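Local coordinates for protein diaminopimelate decarboxylase (Aquifex aeolicus, PDB 2P3E) that probably catalyses the decarboxylation of meso-2,6-diaminopimelate to L-lysine, the last step of lysine biosynthesis, with pyridoxal 5'-phosphate as cofactor, at residues F43-F48 with G77-G82; A66-H71 with L403-E408; P280-M285 with G375-A380. All coordinates share one frame; numbering follows the deposited sequence.

Contact 1: residues F43-F48 with G77-G82; sequences FIKERF and GELGAG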
loop_
_atom_site.group_PDB
_atom_site.type_symbol
_atom_site.label_atom_id
_atom_site.label_comp_id
_atom_site.label_asym_id
_atom_site.label_seq_id
_atom_site.Cartn_x
_atom_site.Cartn_y
_atom_site.Cartn_z
ATOM N N PHE B 43 -26.574 -2.629 5.175
ATOM C CA PHE B 43 -26.012 -3.519 4.148
ATOM C C PHE B 43 -25.151 -4.615 4.766
ATOM O O PHE B 43 -25.309 -5.801 4.423
ATOM C CB PHE B 43 -25.213 -2.753 3.082
ATOM C CG PHE B 43 -24.763 -3.615 1.916
ATOM C CD1 PHE B 43 -25.577 -3.769 0.792
ATOM C CD2 PHE B 43 -23.537 -4.288 1.950
ATOM C CE1 PHE B 43 -25.174 -4.562 -0.280
ATOM C CE2 PHE B 43 -23.114 -5.072 0.867
ATOM C CZ PHE B 43 -23.944 -5.206 -0.249
ATOM N N ILE B 44 -24.232 -4.225 5.652
ATOM C CA ILE B 44 -23.339 -5.177 6.325
ATOM C C ILE B 44 -24.149 -6.247 7.070
ATOM O O ILE B 44 -23.906 -7.454 6.899
ATOM C CB ILE B 44 -22.356 -4.468 7.288
ATOM C CG1 ILE B 44 -21.393 -3.549 6.510
ATOM C CG2 ILE B 44 -21.540 -5.487 8.075
ATOM C CD1 ILE B 44 -20.637 -2.552 7.384
ATOM N N LYS B 45 -25.100 -5.796 7.898
ATOM C CA LYS B 45 -25.944 -6.688 8.699
ATOM C C LYS B 45 -26.716 -7.663 7.814
ATOM O O LYS B 45 -26.797 -8.849 8.135
ATOM C CB LYS B 45 -26.926 -5.894 9.595
ATOM C CG LYS B 45 -26.284 -5.054 10.709
ATOM C CD LYS B 45 -27.304 -4.067 11.325
ATOM C CE LYS B 45 -26.740 -3.337 12.545
ATOM N NZ LYS B 45 -27.836 -2.618 13.277
ATOM N N GLU B 46 -27.276 -7.162 6.717
ATOM C CA GLU B 46 -28.098 -7.977 5.815
ATOM C C GLU B 46 -27.293 -8.993 5.000
ATOM O O GLU B 46 -27.781 -10.099 4.747
ATOM C CB GLU B 46 -28.936 -7.110 4.874
ATOM C CG GLU B 46 -30.108 -6.447 5.584
ATOM C CD GLU B 46 -30.679 -5.265 4.829
ATOM O OE1 GLU B 46 -30.453 -5.147 3.607
ATOM O OE2 GLU B 46 -31.368 -4.450 5.480
ATOM N N ARG B 47 -26.076 -8.622 4.587
ATOM C CA ARG B 47 -25.174 -9.608 3.959
ATOM C C ARG B 47 -24.809 -10.735 4.919
ATOM O O ARG B 47 -24.771 -11.910 4.520
ATOM C CB ARG B 47 -23.887 -8.956 3.424
ATOM C CG ARG B 47 -24.130 -7.870 2.381
ATOM C CD ARG B 47 -24.776 -8.391 1.105
ATOM N NE ARG B 47 -23.779 -9.114 0.317
ATOM C CZ ARG B 47 -23.843 -9.318 -0.996
ATOM N NH1 ARG B 47 -24.884 -8.862 -1.709
ATOM N NH2 ARG B 47 -22.861 -9.986 -1.595
ATOM N N PHE B 48 -24.498 -10.378 6.165
ATOM C CA PHE B 48 -24.187 -11.378 7.173
ATOM C C PHE B 48 -25.385 -12.297 7.423
ATOM O O PHE B 48 -25.225 -13.523 7.521
ATOM C CB PHE B 48 -23.720 -10.766 8.502
ATOM C CG PHE B 48 -23.422 -11.798 9.563
ATOM C CD1 PHE B 48 -22.217 -12.484 9.564
ATOM C CD2 PHE B 48 -24.367 -12.100 10.551
ATOM C CE1 PHE B 48 -21.939 -13.461 10.533
ATOM C CE2 PHE B 48 -24.091 -13.067 11.539
ATOM C CZ PHE B 48 -22.886 -13.757 11.518
ATOM N N GLY B 77 -19.623 -8.987 15.085
ATOM C CA GLY B 77 -19.506 -9.758 16.330
ATOM C C GLY B 77 -20.799 -9.781 17.142
ATOM O O GLY B 77 -21.139 -10.796 17.748
ATOM N N GLU B 78 -21.520 -8.665 17.137
ATOM C CA GLU B 78 -22.801 -8.552 17.870
ATOM C C GLU B 78 -23.907 -9.379 17.213
ATOM O O GLU B 78 -24.892 -9.756 17.872
ATOM C CB GLU B 78 -23.231 -7.086 18.000
ATOM C CG GLU B 78 -22.350 -6.238 18.934
ATOM C CD GLU B 78 -22.771 -6.340 20.410
ATOM O OE1 GLU B 78 -23.641 -7.189 20.723
ATOM O OE2 GLU B 78 -22.223 -5.582 21.258
ATOM N N LEU B 79 -23.734 -9.674 15.925
ATOM C CA LEU B 79 -24.653 -10.552 15.207
ATOM C C LEU B 79 -24.340 -12.043 15.342
ATOM O O LEU B 79 -25.090 -12.882 14.838
ATOM C CB LEU B 79 -24.751 -10.162 13.733
ATOM C CG LEU B 79 -25.213 -8.736 13.445
ATOM C CD1 LEU B 79 -25.068 -8.422 11.952
ATOM C CD2 LEU B 79 -26.646 -8.483 13.930
ATOM N N GLY B 80 -23.232 -12.355 16.004
ATOM C CA GLY B 80 -22.797 -13.733 16.223
ATOM C C GLY B 80 -21.728 -14.167 15.226
ATOM O O GLY B 80 -21.466 -15.354 15.083
ATOM N N ALA B 81 -21.109 -13.208 14.539
ATOM C CA ALA B 81 -20.030 -13.540 13.595
ATOM C C ALA B 81 -18.838 -14.066 14.344
ATOM O O ALA B 81 -18.547 -13.624 15.450
ATOM C CB ALA B 81 -19.629 -12.327 12.762
ATOM N N GLY B 82 -18.153 -15.028 13.731
ATOM C CA GLY B 82 -16.813 -15.381 14.139
ATOM C C GLY B 82 -15.812 -14.505 13.401
ATOM O O GLY B 82 -16.187 -13.541 12.714
#
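Phe48 reaches from helix 41-54 into the turn that follows helix 70-78 and packs between Leu79 and Ala81. Its ring carbon CE1 lies 3.4 Å from Ala81 CB, a close approach; the small methyl suits the place, since a bulkier group would probably crowd the ring. Beyond CZ, CE2 is 3.7 Å from Leu79 CB and also rests 3.5 Å from the carbonyl O of Leu79. CG is anti to the backbone N (chi1 179°), the ring extending from there to the turn, and Leu76 and Ile284 add to its buried surroundings. The turn is a Schellman motif: Gly80 takes a positive phi of 99°, where any side chain would strike the carbonyl oxygen of Leu79, so glycine fits, and the chain then enters strand 82-85 of the parallel barrel.

Packing slackens toward the solvent. There Leu79 CD1 lies 3.8 Å from CG of Lys45, the two side chains crossing at about a right angle. Lys45 suits this margin because its first carbons, CB and CG, lie against the leucine methyl while the extended chain carries NZ onward to a long, weak ion pair with Glu397. An alanine in place of Phe48 would probably open a gap between the helix and the turn, leaving Leu79 CB and the Ala81 methyl without their aromatic partner.

Between these two segments the attachment rests on apolar packing, which probably draws its stability from the burial of Phe48; the polar links of the helix, such as Arg47 to the carbonyl of Ser283, go elsewhere.

Contact 2: residues A66-H71 with L403-E408; sequences ANFNPH and LIRKRE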
loop_
_atom_site.group_PDB
_atom_site.type_symbol
_atom_site.label_atom_id
_atom_site.label_comp_id
_atom_site.label_asym_id
_atom_site.label_seq_id
_atom_site.Cartn_x
_atom_site.Cartn_y
_atom_site.Cartn_z
ATOM N N ALA B 66 -10.410 -8.234 4.985
ATOM C CA ALA B 66 -11.154 -7.357 4.069
ATOM C C ALA B 66 -11.267 -5.924 4.589
ATOM O O ALA B 66 -11.284 -4.983 3.803
ATOM C CB ALA B 66 -12.541 -7.916 3.793
ATOM N N ASN B 67 -11.370 -5.774 5.908
ATOM C CA ASN B 67 -11.627 -4.485 6.560
ATOM C C ASN B 67 -11.475 -4.630 8.071
ATOM O O ASN B 67 -12.221 -5.398 8.686
ATOM C CB ASN B 67 -13.052 -3.986 6.255
ATOM C CG ASN B 67 -13.227 -2.506 6.576
ATOM O OD1 ASN B 67 -12.876 -2.047 7.674
ATOM N ND2 ASN B 67 -13.750 -1.750 5.621
ATOM N N PHE B 68 -10.517 -3.904 8.651
ATOM C CA PHE B 68 -10.183 -4.035 10.054
ATOM C C PHE B 68 -10.790 -2.976 10.967
ATOM O O PHE B 68 -10.422 -2.903 12.134
ATOM C CB PHE B 68 -8.639 -4.148 10.291
ATOM C CG PHE B 68 -7.827 -3.029 9.716
ATOM C CD1 PHE B 68 -7.911 -1.736 10.233
ATOM C CD2 PHE B 68 -6.950 -3.270 8.644
ATOM C CE1 PHE B 68 -7.153 -0.693 9.698
ATOM C CE2 PHE B 68 -6.181 -2.241 8.110
ATOM C CZ PHE B 68 -6.287 -0.944 8.625
ATOM N N ASN B 69 -11.715 -2.152 10.470
ATOM C CA ASN B 69 -12.254 -1.103 11.348
ATOM C C ASN B 69 -12.930 -1.765 12.541
ATOM O O ASN B 69 -13.826 -2.589 12.351
ATOM C CB ASN B 69 -13.234 -0.179 10.600
ATOM C CG ASN B 69 -13.767 0.948 11.495
ATOM O OD1 ASN B 69 -14.496 0.698 12.454
ATOM N ND2 ASN B 69 -13.369 2.175 11.201
ATOM N N PRO B 70 -12.501 -1.424 13.778
ATOM C CA PRO B 70 -13.010 -2.186 14.915
ATOM C C PRO B 70 -14.510 -2.020 15.159
ATOM O O PRO B 70 -15.139 -2.948 15.674
ATOM C CB PRO B 70 -12.207 -1.669 16.121
ATOM C CG PRO B 70 -11.530 -0.425 15.668
ATOM C CD PRO B 70 -11.530 -0.386 14.160
ATOM N N HIS B 71 -15.069 -0.870 14.798
ATOM C CA HIS B 71 -16.516 -0.675 14.912
ATOM C C HIS B 71 -17.290 -1.556 13.926
ATOM O O HIS B 71 -18.364 -2.078 14.254
ATOM C CB HIS B 71 -16.887 0.813 14.761
ATOM C CG HIS B 71 -16.170 1.700 15.739
ATOM N ND1 HIS B 71 -16.510 1.760 17.077
ATOM C CD2 HIS B 71 -15.094 2.515 15.587
ATOM C CE1 HIS B 71 -15.696 2.601 17.699
ATOM N NE2 HIS B 71 -14.821 3.062 16.818
ATOM N N LEU B 403 -19.123 8.657 13.280
ATOM C CA LEU B 403 -17.749 8.715 12.848
ATOM C C LEU B 403 -17.039 7.483 13.406
ATOM O O LEU B 403 -17.003 7.296 14.630
ATOM C CB LEU B 403 -17.084 10.030 13.309
ATOM C CG LEU B 403 -15.630 10.307 12.884
ATOM C CD1 LEU B 403 -15.547 10.427 11.343
ATOM C CD2 LEU B 403 -15.150 11.599 13.535
ATOM N N ILE B 404 -16.542 6.609 12.525
ATOM C CA ILE B 404 -15.909 5.356 12.991
ATOM C C ILE B 404 -14.358 5.315 12.806
ATOM O O ILE B 404 -13.678 4.424 13.336
ATOM C CB ILE B 404 -16.619 4.082 12.422
ATOM C CG1 ILE B 404 -16.599 4.080 10.885
ATOM C CG2 ILE B 404 -18.061 3.988 12.947
ATOM C CD1 ILE B 404 -16.838 2.716 10.268
ATOM N N ARG B 405 -13.821 6.308 12.105
ATOM C CA ARG B 405 -12.380 6.590 12.109
ATOM C C ARG B 405 -12.156 8.060 11.792
ATOM O O ARG B 405 -12.593 8.539 10.752
ATOM C CB ARG B 405 -11.618 5.713 11.098
ATOM C CG ARG B 405 -10.089 5.801 11.295
ATOM C CD ARG B 405 -9.297 4.991 10.267
ATOM N NE ARG B 405 -7.860 5.266 10.426
ATOM C CZ ARG B 405 -6.999 4.490 11.081
ATOM N NH1 ARG B 405 -7.391 3.352 11.640
ATOM N NH2 ARG B 405 -5.718 4.837 11.133
ATOM N N LYS B 406 -11.488 8.775 12.696
ATOM C CA LYS B 406 -11.144 10.181 12.450
ATOM C C LYS B 406 -10.139 10.239 11.305
ATOM O O LYS B 406 -9.331 9.312 11.127
ATOM C CB LYS B 406 -10.517 10.824 13.686
ATOM C CG LYS B 406 -11.471 10.937 14.917
ATOM C CD LYS B 406 -10.692 11.490 16.157
ATOM C CE LYS B 406 -9.614 10.500 16.653
ATOM N NZ LYS B 406 -9.099 10.794 18.047
ATOM N N ARG B 407 -10.203 11.320 10.538
ATOM C CA ARG B 407 -9.163 11.616 9.567
ATOM C C ARG B 407 -7.836 11.793 10.304
ATOM O O ARG B 407 -7.772 12.462 11.343
ATOM C CB ARG B 407 -9.505 12.885 8.794
ATOM C CG ARG B 407 -8.595 13.176 7.588
ATOM C CD ARG B 407 -9.112 14.386 6.800
ATOM N NE ARG B 407 -10.509 14.163 6.413
ATOM C CZ ARG B 407 -10.904 13.423 5.373
ATOM N NH1 ARG B 407 -10.006 12.808 4.588
ATOM N NH2 ARG B 407 -12.199 13.260 5.144
ATOM N N GLU B 408 -6.786 11.189 9.757
ATOM C CA GLU B 408 -5.435 11.339 10.286
ATOM C C GLU B 408 -4.903 12.732 9.975
ATOM O O GLU B 408 -5.417 13.419 9.094
ATOM C CB GLU B 408 -4.524 10.275 9.657
ATOM C CG GLU B 408 -4.920 8.857 10.053
ATOM C CD GLU B 408 -4.270 7.795 9.177
ATOM O OE1 GLU B 408 -3.435 8.150 8.325
ATOM O OE2 GLU B 408 -4.567 6.608 9.380
#
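Ile404, Asn69 and His71 bury the most surface here, and the first is gripped by the other two. Asn69 ND2 donates to the carbonyl O of Ile404 at 3.1 Å, nearly straight at 161°, although the donor stands well above the carbonyl plane. The same nitrogen also bonds Glu393, and Ser417 OG of the second subunit donates to Ile404 O, giving this buried carbonyl partners from both chains. Asparagine suits the place because its amide serves two purposes: Asn69 is also the N-cap of helix 70-78, its OD1 accepting a weak capping bond from His71 N.

The contact joins the loop and helix start after barrel strand 59-63 to an edge of the C-terminal beta domain at the subunit interface. On strand 400-405, Ile404 and Arg405 both face Glu393, a classic beta bulge. Chi1 of Ile404 (59°) puts CG1 on the Asn69 side, 3.8 Å from ND2, while CG2 packs 3.8 Å from His71 CB. The imidazole brings CD2 edge-on to Ile404 O at 3.3 Å, and NE2 hydrogen-bonds Ser417 O of the second subunit. Arg405 CB lies against Asn69 ND2; its NH1 bonds Ile413 O of the second subunit, its NH2 salt-bridges Glu408 within 403-408.

Contact 3: residues P280-M285 with G375-A380; sequences PGRSIM and GAYGFA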
loop_
_atom_site.group_PDB
_atom_site.type_symbol
_atom_site.label_atom_id
_atom_site.label_comp_id
_atom_site.label_asym_id
_atom_site.label_seq_id
_atom_site.Cartn_x
_atom_site.Cartn_y
_atom_site.Cartn_z
ATOM N N PRO B 280 -16.558 -15.547 4.884
ATOM C CA PRO B 280 -16.736 -14.478 3.899
ATOM C C PRO B 280 -16.068 -13.165 4.344
ATOM O O PRO B 280 -16.156 -12.804 5.525
ATOM C CB PRO B 280 -18.256 -14.297 3.856
ATOM C CG PRO B 280 -18.714 -14.697 5.212
ATOM C CD PRO B 280 -17.807 -15.820 5.627
ATOM N N GLY B 281 -15.419 -12.471 3.406
ATOM C CA GLY B 281 -14.903 -11.115 3.667
ATOM C C GLY B 281 -15.529 -10.118 2.708
ATOM O O GLY B 281 -16.418 -9.337 3.081
ATOM N N ARG B 282 -15.067 -10.167 1.459
ATOM C CA ARG B 282 -15.531 -9.288 0.380
ATOM C C ARG B 282 -17.066 -9.288 0.202
ATOM O O ARG B 282 -17.656 -8.228 -0.043
ATOM C CB ARG B 282 -14.899 -9.718 -0.946
ATOM C CG ARG B 282 -14.955 -8.672 -2.064
ATOM C CD ARG B 282 -14.571 -9.296 -3.419
ATOM N NE ARG B 282 -13.294 -10.028 -3.365
ATOM C CZ ARG B 282 -12.096 -9.507 -3.638
ATOM N NH1 ARG B 282 -11.961 -8.221 -3.978
ATOM N NH2 ARG B 282 -11.020 -10.276 -3.552
ATOM N N SER B 283 -17.701 -10.469 0.277
ATOM C CA SER B 283 -19.158 -10.556 0.062
ATOM C C SER B 283 -19.992 -9.902 1.168
ATOM O O SER B 283 -21.204 -9.675 0.985
ATOM C CB SER B 283 -19.644 -11.999 -0.195
ATOM O OG SER B 283 -19.245 -12.875 0.840
ATOM N N ILE B 284 -19.384 -9.608 2.307
ATOM C CA ILE B 284 -20.082 -8.832 3.344
ATOM C C ILE B 284 -19.718 -7.353 3.246
ATOM O O ILE B 284 -20.597 -6.487 3.286
ATOM C CB ILE B 284 -19.782 -9.380 4.774
ATOM C CG1 ILE B 284 -20.438 -10.761 4.966
ATOM C CG2 ILE B 284 -20.218 -8.373 5.867
ATOM C CD1 ILE B 284 -20.053 -11.430 6.307
ATOM N N MET B 285 -18.432 -7.060 3.072
ATOM C CA MET B 285 -17.949 -5.682 3.167
ATOM C C MET B 285 -17.866 -4.894 1.856
ATOM O O MET B 285 -17.975 -3.665 1.863
ATOM C CB MET B 285 -16.563 -5.666 3.832
ATOM C CG MET B 285 -16.588 -5.861 5.346
ATOM S SD MET B 285 -17.729 -4.730 6.233
ATOM C CE MET B 285 -17.186 -3.150 5.645
ATOM N N GLY B 375 -15.581 -1.213 0.062
ATOM C CA GLY B 375 -15.663 -1.578 1.486
ATOM C C GLY B 375 -14.727 -2.702 1.912
ATOM O O GLY B 375 -14.459 -2.894 3.109
ATOM N N ALA B 376 -14.217 -3.431 0.920
ATOM C CA ALA B 376 -13.339 -4.584 1.139
ATOM C C ALA B 376 -12.042 -4.383 0.383
ATOM O O ALA B 376 -12.061 -4.012 -0.806
ATOM C CB ALA B 376 -14.025 -5.885 0.699
ATOM N N TYR B 377 -10.911 -4.607 1.062
ATOM C CA TYR B 377 -9.575 -4.377 0.455
ATOM C C TYR B 377 -9.441 -2.935 -0.081
ATOM O O TYR B 377 -8.822 -2.692 -1.117
ATOM C CB TYR B 377 -9.309 -5.442 -0.636
ATOM C CG TYR B 377 -9.640 -6.829 -0.123
ATOM C CD1 TYR B 377 -8.803 -7.459 0.807
ATOM C CD2 TYR B 377 -10.803 -7.482 -0.515
ATOM C CE1 TYR B 377 -9.101 -8.732 1.312
ATOM C CE2 TYR B 377 -11.123 -8.760 -0.002
ATOM C CZ TYR B 377 -10.265 -9.367 0.905
ATOM O OH TYR B 377 -10.574 -10.615 1.393
ATOM N N GLY B 378 -10.063 -1.995 0.629
ATOM C CA GLY B 378 -10.013 -0.569 0.276
ATOM C C GLY B 378 -9.159 0.147 1.311
ATOM O O GLY B 378 -7.935 0.228 1.191
ATOM N N PHE B 379 -9.792 0.616 2.382
ATOM C CA PHE B 379 -9.014 1.187 3.466
ATOM C C PHE B 379 -7.940 0.220 3.977
ATOM O O PHE B 379 -6.866 0.651 4.392
ATOM C CB PHE B 379 -9.892 1.637 4.656
ATOM C CG PHE B 379 -9.147 2.521 5.621
ATOM C CD1 PHE B 379 -9.173 3.907 5.472
ATOM C CD2 PHE B 379 -8.377 1.967 6.646
ATOM C CE1 PHE B 379 -8.463 4.744 6.359
ATOM C CE2 PHE B 379 -7.640 2.793 7.524
ATOM C CZ PHE B 379 -7.686 4.181 7.375
ATOM N N ALA B 380 -8.228 -1.076 3.948
ATOM C CA ALA B 380 -7.317 -2.103 4.453
ATOM C C ALA B 380 -5.908 -2.030 3.814
ATOM O O ALA B 380 -4.911 -2.353 4.468
ATOM C CB ALA B 380 -7.930 -3.510 4.291
#
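Met285, the last residue of the short helix 282-285, and Gly375 bring their backbones together, with CA atoms 5.0 Å apart. Gly375 CA offers a C-H to Met285 O at 3.1 Å, and a side chain on this glycine would collide with that oxygen. Just before the helix, Gly281 O accepts from both Ile284 N and Met285 N. From Gly375 the other segment runs past the helix as a loop, and Tyr377 takes the unusual positive phi of 55°.

Ala376 fills the middle of the contact: its methyl sits 3.7 Å from Arg282 CA and 4.0 Å from Met285 CB, a small side chain fitted between two larger ones. Met285 folds back through chi2 and chi3, placing CE 3.7 Å from Gly375 O. Opposite in character is Arg282, whose guanidinium meets the phenol ring of Tyr377. Tyr377 CE2 lies 3.8 Å above the guanidinium plane, over its centre, while NH1 approaches CD2 at 3.7 Å. The planes are turned 39° apart, so the two groups overlap without lying flat on each other. The guanidinium is further fixed by Tyr249 at NH1 and Ser207 at NH2.

Arg282 and Tyr377 probably both take part in binding cofactor and substrate, as in related enzymes, and Tyr377 also packs on Lys65, the expected cofactor lysine, and on Tyr385 of the second subunit. Their mutual contact, with the bonds from Tyr249 and Ser207, probably limits how the guanidinium can turn where the barrel meets loop 375-380 of the beta domain.

Overall arrangement
Contact 1 and contact 2 share helix 70-78, using its C-terminal and N-terminal ends respectively; their centres lie about 17 Å apart and their nearest atoms about 7 Å. Contact 3 lies near the centre of the chain, with its centre about 13 Å from each of the others, and touches both: Arg47 bonds the backbone of Ser283, and Asn67 and Ala66 bond Gly375 and Tyr377. Along the chain contacts 1 and 2 cross, while contact 3 follows contact 1 and is nested inside the loop closed by contact 2. Contact 1 belongs to the barrel; contacts 2 and 3 join it to the C-terminal beta domain and touch the second subunit, near the predicted active site.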